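Local coordinates for cytochrome c (Shewanella violacea, PDB 6A3L), which binds a covalently attached heme c within a four-helix bundle and probably transfers electrons through its iron, at residues 9-12 / 13-17; 41-44 / 45-49; 84-87 / 88-91. All coordinates share one frame; numbering follows the deposited sequence.

Contact 1: 9-12 / 13-17. With HEC (heme c), chain C.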
# COMPACT_ATOMS: atom_id res chain seq x y z
N ALA A 9 4.23 -13.01 6.49
CA ALA A 9 3.68 -13.06 5.14
C ALA A 9 2.16 -12.95 5.16
O ALA A 9 1.57 -12.33 4.26
CB ALA A 9 4.11 -14.35 4.45
N ILE A 10 1.51 -13.58 6.14
CA ILE A 10 0.05 -13.46 6.24
C ILE A 10 -0.33 -12.02 6.56
O ILE A 10 -1.22 -11.44 5.92
CB ILE A 10 -0.50 -14.44 7.29
CG1 ILE A 10 -0.40 -15.87 6.79
CG2 ILE A 10 -1.93 -14.11 7.61
CD1 ILE A 10 -0.87 -16.89 7.80
N HIS A 11 0.36 -11.40 7.53
CA HIS A 11 0.05 -10.01 7.86
C HIS A 11 0.29 -9.11 6.66
O HIS A 11 -0.51 -8.21 6.38
CB HIS A 11 0.87 -9.54 9.07
CG HIS A 11 0.87 -8.04 9.22
ND1 HIS A 11 0.03 -7.37 10.09
CD2 HIS A 11 1.58 -7.07 8.58
CE1 HIS A 11 0.23 -6.07 9.99
NE2 HIS A 11 1.16 -5.86 9.08
N TYR A 12 1.38 -9.32 5.93
CA TYR A 12 1.67 -8.48 4.78
C TYR A 12 0.52 -8.51 3.77
O TYR A 12 -0.07 -7.47 3.45
CB TYR A 12 3.00 -8.93 4.15
CG TYR A 12 3.52 -8.05 3.02
CD1 TYR A 12 4.44 -7.03 3.25
CD2 TYR A 12 3.10 -8.27 1.72
CE1 TYR A 12 4.90 -6.23 2.21
CE2 TYR A 12 3.56 -7.48 0.67
CZ TYR A 12 4.46 -6.46 0.92
OH TYR A 12 4.89 -5.69 -0.14
N ARG A 13 0.13 -9.71 3.30
CA ARG A 13 -0.92 -9.77 2.28
C ARG A 13 -2.24 -9.20 2.78
O ARG A 13 -2.95 -8.51 2.04
CB ARG A 13 -1.08 -11.20 1.77
CG ARG A 13 -1.62 -12.20 2.76
CD ARG A 13 -1.09 -13.57 2.40
NE ARG A 13 -1.86 -14.62 3.02
CZ ARG A 13 -1.39 -15.83 3.30
NH1 ARG A 13 -0.13 -16.14 3.01
NH2 ARG A 13 -2.19 -16.75 3.85
N GLN A 14 -2.58 -9.47 4.05
CA GLN A 14 -3.83 -8.94 4.62
C GLN A 14 -3.84 -7.41 4.65
O GLN A 14 -4.87 -6.79 4.34
CB GLN A 14 -4.04 -9.51 6.02
CG GLN A 14 -4.38 -11.01 6.06
CD GLN A 14 -4.56 -11.53 7.48
OE1 GLN A 14 -4.01 -10.98 8.43
NE2 GLN A 14 -5.28 -12.63 7.63
N SER A 15 -2.72 -6.79 5.01
CA SER A 15 -2.69 -5.33 5.01
C SER A 15 -2.81 -4.77 3.60
O SER A 15 -3.45 -3.73 3.40
CB SER A 15 -1.41 -4.80 5.66
OG SER A 15 -1.50 -4.97 7.04
N ALA A 16 -2.14 -5.39 2.64
CA ALA A 16 -2.23 -4.91 1.27
C ALA A 16 -3.69 -4.90 0.82
O ALA A 16 -4.17 -3.89 0.30
CB ALA A 16 -1.35 -5.75 0.36
N PHE A 17 -4.41 -6.01 1.06
CA PHE A 17 -5.83 -6.09 0.69
C PHE A 17 -6.67 -5.06 1.46
O PHE A 17 -7.52 -4.38 0.88
CB PHE A 17 -6.35 -7.50 0.97
CG PHE A 17 -5.84 -8.56 0.01
CD1 PHE A 17 -6.10 -8.49 -1.34
CD2 PHE A 17 -5.14 -9.66 0.49
CE1 PHE A 17 -5.65 -9.49 -2.22
CE2 PHE A 17 -4.68 -10.66 -0.37
CZ PHE A 17 -4.95 -10.58 -1.73
FE HEC C . -8.99 -9.97 -1.57
CHA HEC C . -8.49 -10.95 1.72
CHB HEC C . -10.30 -7.00 -0.50
CHC HEC C . -8.86 -8.67 -4.81
CHD HEC C . -7.54 -12.83 -2.64
NA HEC C . -9.31 -9.15 0.26
C1A HEC C . -9.07 -9.73 1.49
C2A HEC C . -9.56 -8.82 2.49
C3A HEC C . -10.05 -7.73 1.89
C4A HEC C . -9.90 -7.91 0.47
CMA HEC C . -10.68 -6.50 2.59
CAA HEC C . -9.48 -9.07 4.00
CBA HEC C . -8.06 -8.66 4.41
CGA HEC C . -8.01 -8.60 5.91
O1A HEC C . -8.37 -7.53 6.44
O2A HEC C . -7.64 -9.61 6.57
NB HEC C . -9.44 -8.12 -2.51
C1B HEC C . -10.07 -7.08 -1.86
C2B HEC C . -10.46 -6.10 -2.84
C3B HEC C . -10.09 -6.55 -4.06
C4B HEC C . -9.42 -7.83 -3.86
CMB HEC C . -11.21 -4.80 -2.48
CAB HEC C . -10.27 -5.84 -5.43
CBB HEC C . -10.15 -4.51 -5.54
NC HEC C . -8.30 -10.61 -3.36
C1C HEC C . -8.40 -9.96 -4.59
C2C HEC C . -7.92 -10.87 -5.61
C3C HEC C . -7.58 -12.04 -5.03
C4C HEC C . -7.79 -11.88 -3.60
CMC HEC C . -7.89 -10.52 -7.11
CAC HEC C . -7.01 -13.33 -5.69
CBC HEC C . -6.19 -13.27 -6.75
ND HEC C . -8.17 -11.57 -0.62
C1D HEC C . -7.64 -12.67 -1.28
C2D HEC C . -7.20 -13.62 -0.29
C3D HEC C . -7.46 -13.11 0.92
C4D HEC C . -8.08 -11.81 0.74
CMD HEC C . -6.55 -14.98 -0.62
CAD HEC C . -7.15 -13.77 2.29
CBD HEC C . -5.93 -13.13 2.96
CGD HEC C . -5.67 -13.80 4.29
O1D HEC C . -6.50 -13.65 5.22
O2D HEC C . -4.64 -14.49 4.44
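Arg13 N donates to Ala9 O and Gln14 N to Ile10 O in the regular i to i+4 pattern of an alpha-helix, here the first long helix, 6-31, of the cytochrome c' four-helix bundle. This turn runs along the heme and places Arg13, Gln14 and Phe17 on it, each a heme-binding residue. Arg13 leaves the backbone with CG between N and the carbonyl carbon (chi1 67°), which lays CG against Ile10 O at 3.3 Å; from there the chain runs straight out to NE. NE gives its hydrogen to propionate oxygen O2D at 3.1 Å, the oxygen lying at the edge of the guanidinium in its plane, while NH2 adds a weak hydrogen bond to the same atom. Ile10 CG1 rests over one guanidinium face, 3.6 Å from Arg13 CZ. The far nitrogens are tied down as well, NH1 to Ser64 and Gly59, NH2 to Thr69, so the plane has little freedom to turn. Gln14 runs alongside Ile10, whose CG2 touches Gln14 CD, and its NE2 reaches the other oxygen of that propionate, O1D, at 2.9 Å and nearly straight (173°). On another side of the helix Ser15 OG sits over one face of the His11 ring; both polar ends turn to the second subunit, Ser15 to its Ser15 and His11 to its Ser18. Finally, the Phe17 ring has the heme over one face, consistent with the axial ligand His123 binding from the other side, and its CD1 lies just 3.3 Å from the iron.

Contact 2: 41-44 / 45-49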
# COMPACT_ATOMS: atom_id res chain seq x y z
N ILE A 41 -9.79 13.13 -6.43
CA ILE A 41 -9.76 12.10 -5.40
C ILE A 41 -9.99 10.72 -6.01
O ILE A 41 -9.31 9.75 -5.63
CB ILE A 41 -10.78 12.46 -4.31
CG1 ILE A 41 -10.36 13.81 -3.69
CG2 ILE A 41 -10.82 11.37 -3.24
CD1 ILE A 41 -11.24 14.30 -2.58
N PHE A 42 -10.90 10.61 -6.99
CA PHE A 42 -11.14 9.33 -7.66
C PHE A 42 -9.88 8.79 -8.34
O PHE A 42 -9.57 7.60 -8.23
CB PHE A 42 -12.27 9.49 -8.69
CG PHE A 42 -12.82 8.17 -9.18
CD1 PHE A 42 -12.21 7.50 -10.23
CD2 PHE A 42 -13.95 7.62 -8.59
CE1 PHE A 42 -12.71 6.29 -10.68
CE2 PHE A 42 -14.47 6.39 -9.04
CZ PHE A 42 -13.85 5.73 -10.08
N THR A 43 -9.17 9.64 -9.08
CA THR A 43 -7.92 9.21 -9.71
C THR A 43 -6.88 8.83 -8.66
O THR A 43 -6.12 7.87 -8.84
CB THR A 43 -7.40 10.32 -10.63
OG1 THR A 43 -8.37 10.57 -11.64
CG2 THR A 43 -6.11 9.92 -11.29
N MET A 44 -6.82 9.57 -7.56
CA MET A 44 -5.92 9.19 -6.48
C MET A 44 -6.26 7.81 -5.94
O MET A 44 -5.37 6.99 -5.70
CB MET A 44 -5.97 10.22 -5.35
CG MET A 44 -5.31 9.70 -4.08
SD MET A 44 -5.85 10.70 -2.69
CE MET A 44 -5.18 12.30 -3.21
N ARG A 45 -7.56 7.56 -5.71
CA ARG A 45 -8.01 6.22 -5.33
C ARG A 45 -7.63 5.18 -6.37
O ARG A 45 -7.15 4.09 -6.01
CB ARG A 45 -9.53 6.22 -5.14
CG ARG A 45 -9.99 7.17 -4.06
CD ARG A 45 -9.46 6.72 -2.72
NE ARG A 45 -9.89 7.59 -1.64
CZ ARG A 45 -9.24 7.72 -0.49
NH1 ARG A 45 -8.13 7.04 -0.29
NH2 ARG A 45 -9.69 8.53 0.45
N ALA A 46 -7.77 5.50 -7.65
CA ALA A 46 -7.36 4.58 -8.71
C ALA A 46 -5.87 4.31 -8.66
O ALA A 46 -5.42 3.17 -8.79
CB ALA A 46 -7.74 5.13 -10.08
N GLU A 47 -5.08 5.38 -8.50
CA GLU A 47 -3.65 5.20 -8.40
C GLU A 47 -3.32 4.27 -7.26
O GLU A 47 -2.52 3.33 -7.41
CB GLU A 47 -2.98 6.56 -8.19
CG GLU A 47 -2.61 7.26 -9.49
CD GLU A 47 -2.08 8.67 -9.28
OE1 GLU A 47 -1.91 9.07 -8.11
OE2 GLU A 47 -1.86 9.37 -10.28
N ASN A 48 -3.98 4.46 -6.11
CA ASN A 48 -3.68 3.66 -4.94
C ASN A 48 -3.98 2.19 -5.18
O ASN A 48 -3.13 1.33 -4.93
CB ASN A 48 -4.43 4.20 -3.72
CG ASN A 48 -3.94 5.58 -3.29
OD1 ASN A 48 -2.94 6.07 -3.80
ND2 ASN A 48 -4.61 6.19 -2.31
N VAL A 49 -5.17 1.88 -5.73
CA VAL A 49 -5.55 0.48 -5.89
C VAL A 49 -4.61 -0.21 -6.86
O VAL A 49 -4.17 -1.35 -6.63
CB VAL A 49 -7.03 0.38 -6.34
CG1 VAL A 49 -7.39 -1.07 -6.75
CG2 VAL A 49 -7.95 0.89 -5.22
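Arg45 N is bonded to Ile41 O at 2.8 Å, and the first carbons of the arginine side chain lie against the same turn of helix 39-53 in the cytochrome c' bundle. CB lies against Phe42 O at 3.4 Å and CG against Ile41 O at 3.1 Å. A bend about CB-CG (chi2 -65°) turns the rest of the chain off the helix, so that NE stands 4.2 Å from Ile41 CG2, the methyl meeting the guanidinium obliquely. At the tip, NE forms a salt bridge with Asp26 of helix 6-31, NH1 bonds Asn23 OD1, and NH2 forms a second salt bridge with Glu58 of the second subunit. One turn on, Asn48 folds its amide back over Met44 O, with CG 3.1 Å from that oxygen. Its ND2 passes Met44 CG at 4.0 Å, the two side chains lying alongside each other, and donates to Asn23 OD1. With a leucine in place of Asn48, Asn23 OD1 would probably keep Arg45 NH1 but lose its amide donor, and Asn23 might turn more easily. A positive group set between two carboxylates, one from each subunit, implies that charge probably helps tie this turn to helix 6-31 and to the second subunit, alongside the packing on Met27.

Contact 3: 84-87 / 88-91. With HEC (heme c), chain C.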
# COMPACT_ATOMS: atom_id res chain seq x y z
N ALA A 84 -2.63 -15.95 -11.95
CA ALA A 84 -3.30 -15.38 -13.12
C ALA A 84 -4.40 -14.42 -12.70
O ALA A 84 -4.50 -13.30 -13.23
CB ALA A 84 -3.85 -16.51 -13.98
N LYS A 85 -5.23 -14.82 -11.74
CA LYS A 85 -6.30 -13.93 -11.27
C LYS A 85 -5.71 -12.65 -10.69
O LYS A 85 -6.24 -11.55 -10.92
CB LYS A 85 -7.17 -14.64 -10.24
CG LYS A 85 -7.94 -15.85 -10.81
CD LYS A 85 -8.80 -16.53 -9.75
CE LYS A 85 -9.63 -17.65 -10.35
NZ LYS A 85 -10.52 -17.15 -11.43
N MET A 86 -4.62 -12.76 -9.93
CA MET A 86 -3.97 -11.58 -9.38
C MET A 86 -3.42 -10.69 -10.48
O MET A 86 -3.55 -9.47 -10.42
CB MET A 86 -2.86 -11.99 -8.40
CG MET A 86 -2.42 -10.84 -7.52
SD MET A 86 -3.75 -10.46 -6.35
CE MET A 86 -3.51 -11.77 -5.16
N VAL A 87 -2.80 -11.29 -11.50
CA VAL A 87 -2.29 -10.49 -12.61
C VAL A 87 -3.44 -9.76 -13.30
O VAL A 87 -3.30 -8.59 -13.70
CB VAL A 87 -1.53 -11.38 -13.61
CG1 VAL A 87 -1.08 -10.56 -14.82
CG2 VAL A 87 -0.34 -12.04 -12.95
N SER A 88 -4.60 -10.43 -13.43
CA SER A 88 -5.78 -9.78 -13.98
C SER A 88 -6.25 -8.63 -13.11
O SER A 88 -6.68 -7.58 -13.62
CB SER A 88 -6.91 -10.80 -14.16
OG SER A 88 -6.81 -11.46 -15.39
N LEU A 89 -6.22 -8.81 -11.78
CA LEU A 89 -6.58 -7.70 -10.91
C LEU A 89 -5.71 -6.49 -11.21
O LEU A 89 -6.20 -5.36 -11.23
CB LEU A 89 -6.44 -8.10 -9.44
CG LEU A 89 -6.71 -7.01 -8.39
CD1 LEU A 89 -8.18 -6.58 -8.32
CD2 LEU A 89 -6.24 -7.47 -7.05
N GLN A 90 -4.42 -6.72 -11.44
CA GLN A 90 -3.52 -5.62 -11.76
C GLN A 90 -3.89 -4.98 -13.08
O GLN A 90 -4.04 -3.75 -13.17
CB GLN A 90 -2.08 -6.13 -11.77
CG GLN A 90 -1.62 -6.63 -10.42
CD GLN A 90 -0.39 -7.52 -10.50
OE1 GLN A 90 0.16 -7.75 -11.57
NE2 GLN A 90 0.06 -8.02 -9.35
N ASP A 91 -4.10 -5.79 -14.12
CA ASP A 91 -4.47 -5.24 -15.42
C ASP A 91 -5.78 -4.46 -15.33
O ASP A 91 -5.88 -3.35 -15.86
CB ASP A 91 -4.56 -6.35 -16.47
CG ASP A 91 -3.19 -6.93 -16.85
OD1 ASP A 91 -2.17 -6.42 -16.34
OD2 ASP A 91 -3.14 -7.85 -17.69
FE HEC C . -8.99 -9.97 -1.57
CHA HEC C . -8.49 -10.95 1.72
CHB HEC C . -10.30 -7.00 -0.50
CHC HEC C . -8.86 -8.67 -4.81
CHD HEC C . -7.54 -12.83 -2.64
NA HEC C . -9.31 -9.15 0.26
C1A HEC C . -9.07 -9.73 1.49
C2A HEC C . -9.56 -8.82 2.49
C3A HEC C . -10.05 -7.73 1.89
C4A HEC C . -9.90 -7.91 0.47
CMA HEC C . -10.68 -6.50 2.59
CAA HEC C . -9.48 -9.07 4.00
CBA HEC C . -8.06 -8.66 4.41
CGA HEC C . -8.01 -8.60 5.91
O1A HEC C . -8.37 -7.53 6.44
O2A HEC C . -7.64 -9.61 6.57
NB HEC C . -9.44 -8.12 -2.51
C1B HEC C . -10.07 -7.08 -1.86
C2B HEC C . -10.46 -6.10 -2.84
C3B HEC C . -10.09 -6.55 -4.06
C4B HEC C . -9.42 -7.83 -3.86
CMB HEC C . -11.21 -4.80 -2.48
CAB HEC C . -10.27 -5.84 -5.43
CBB HEC C . -10.15 -4.51 -5.54
NC HEC C . -8.30 -10.61 -3.36
C1C HEC C . -8.40 -9.96 -4.59
C2C HEC C . -7.92 -10.87 -5.61
C3C HEC C . -7.58 -12.04 -5.03
C4C HEC C . -7.79 -11.88 -3.60
CMC HEC C . -7.89 -10.52 -7.11
CAC HEC C . -7.01 -13.33 -5.69
CBC HEC C . -6.19 -13.27 -6.75
ND HEC C . -8.17 -11.57 -0.62
C1D HEC C . -7.64 -12.67 -1.28
C2D HEC C . -7.20 -13.62 -0.29
C3D HEC C . -7.46 -13.11 0.92
C4D HEC C . -8.08 -11.81 0.74
CMD HEC C . -6.55 -14.98 -0.62
CAD HEC C . -7.15 -13.77 2.29
CBD HEC C . -5.93 -13.13 2.96
CGD HEC C . -5.67 -13.80 4.29
O1D HEC C . -6.50 -13.65 5.22
O2D HEC C . -4.64 -14.49 4.44
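Leu89 N donates to Lys85 O at 2.9 Å, one of four successive i to i+4 bonds that carry this turn of helix 79-99 past the heme in the cytochrome c' bundle. The turn offers the heme two apolar side chains, lying alongside each other and meeting where Met86 SD touches Leu89 CD2 at 4.0 Å. Met86 starts with CG anti to its backbone nitrogen (chi1 -164°), then bends at both later torsions, which curls the methyl CE onto the vinyl-derived carbon CBC at 3.5 Å. Leu89 comes at the neighbouring rim with its two branches split: CD2 lies 3.5 Å from the heme methyl CMC, and CD1 lies 3.6 Å from CAB of the next pyrrole. Lys85 contributes its CB, which also meets CBC. Besides the heme, Met86 packs on Phe17 of helix 6-31 and Leu89 on Val115 and Ser118 of helix 105-126. Away from this apolar patch, Gln90 folds its CG to 3.4 Å from Met86 O, and its NE2 makes a weak hydrogen bond to Ser53 O. Sulfur, methyls and hydrocarbon rim meet here without a polar bond to the heme, which implies that this turn meets the cofactor by van der Waals packing, while the covalent hold comes from Cys119 and Cys122.

Overall arrangement
Contacts 1 and 3 are two walls of one heme pocket: their centres lie about 17 Å apart, yet they meet directly where Phe17 CZ packs on Met86 CE at 3.9 Å. Residues 9-17 supply the polar grip on a propionate and the ring beside the iron, residues 84-91 the apolar rim. Contact 2 stands apart, with its centre about 20 Å from that of contact 1 and about 18 Å from that of contact 3, and Asn48 keeps its side chain about 11 Å from the heme. What contact 2 shares with contact 1 is the dimer interface: Tyr12 bonds Asn23 of the second subunit, and Asn23 of the same chain accepts hydrogen bonds from Arg45 and Asn48.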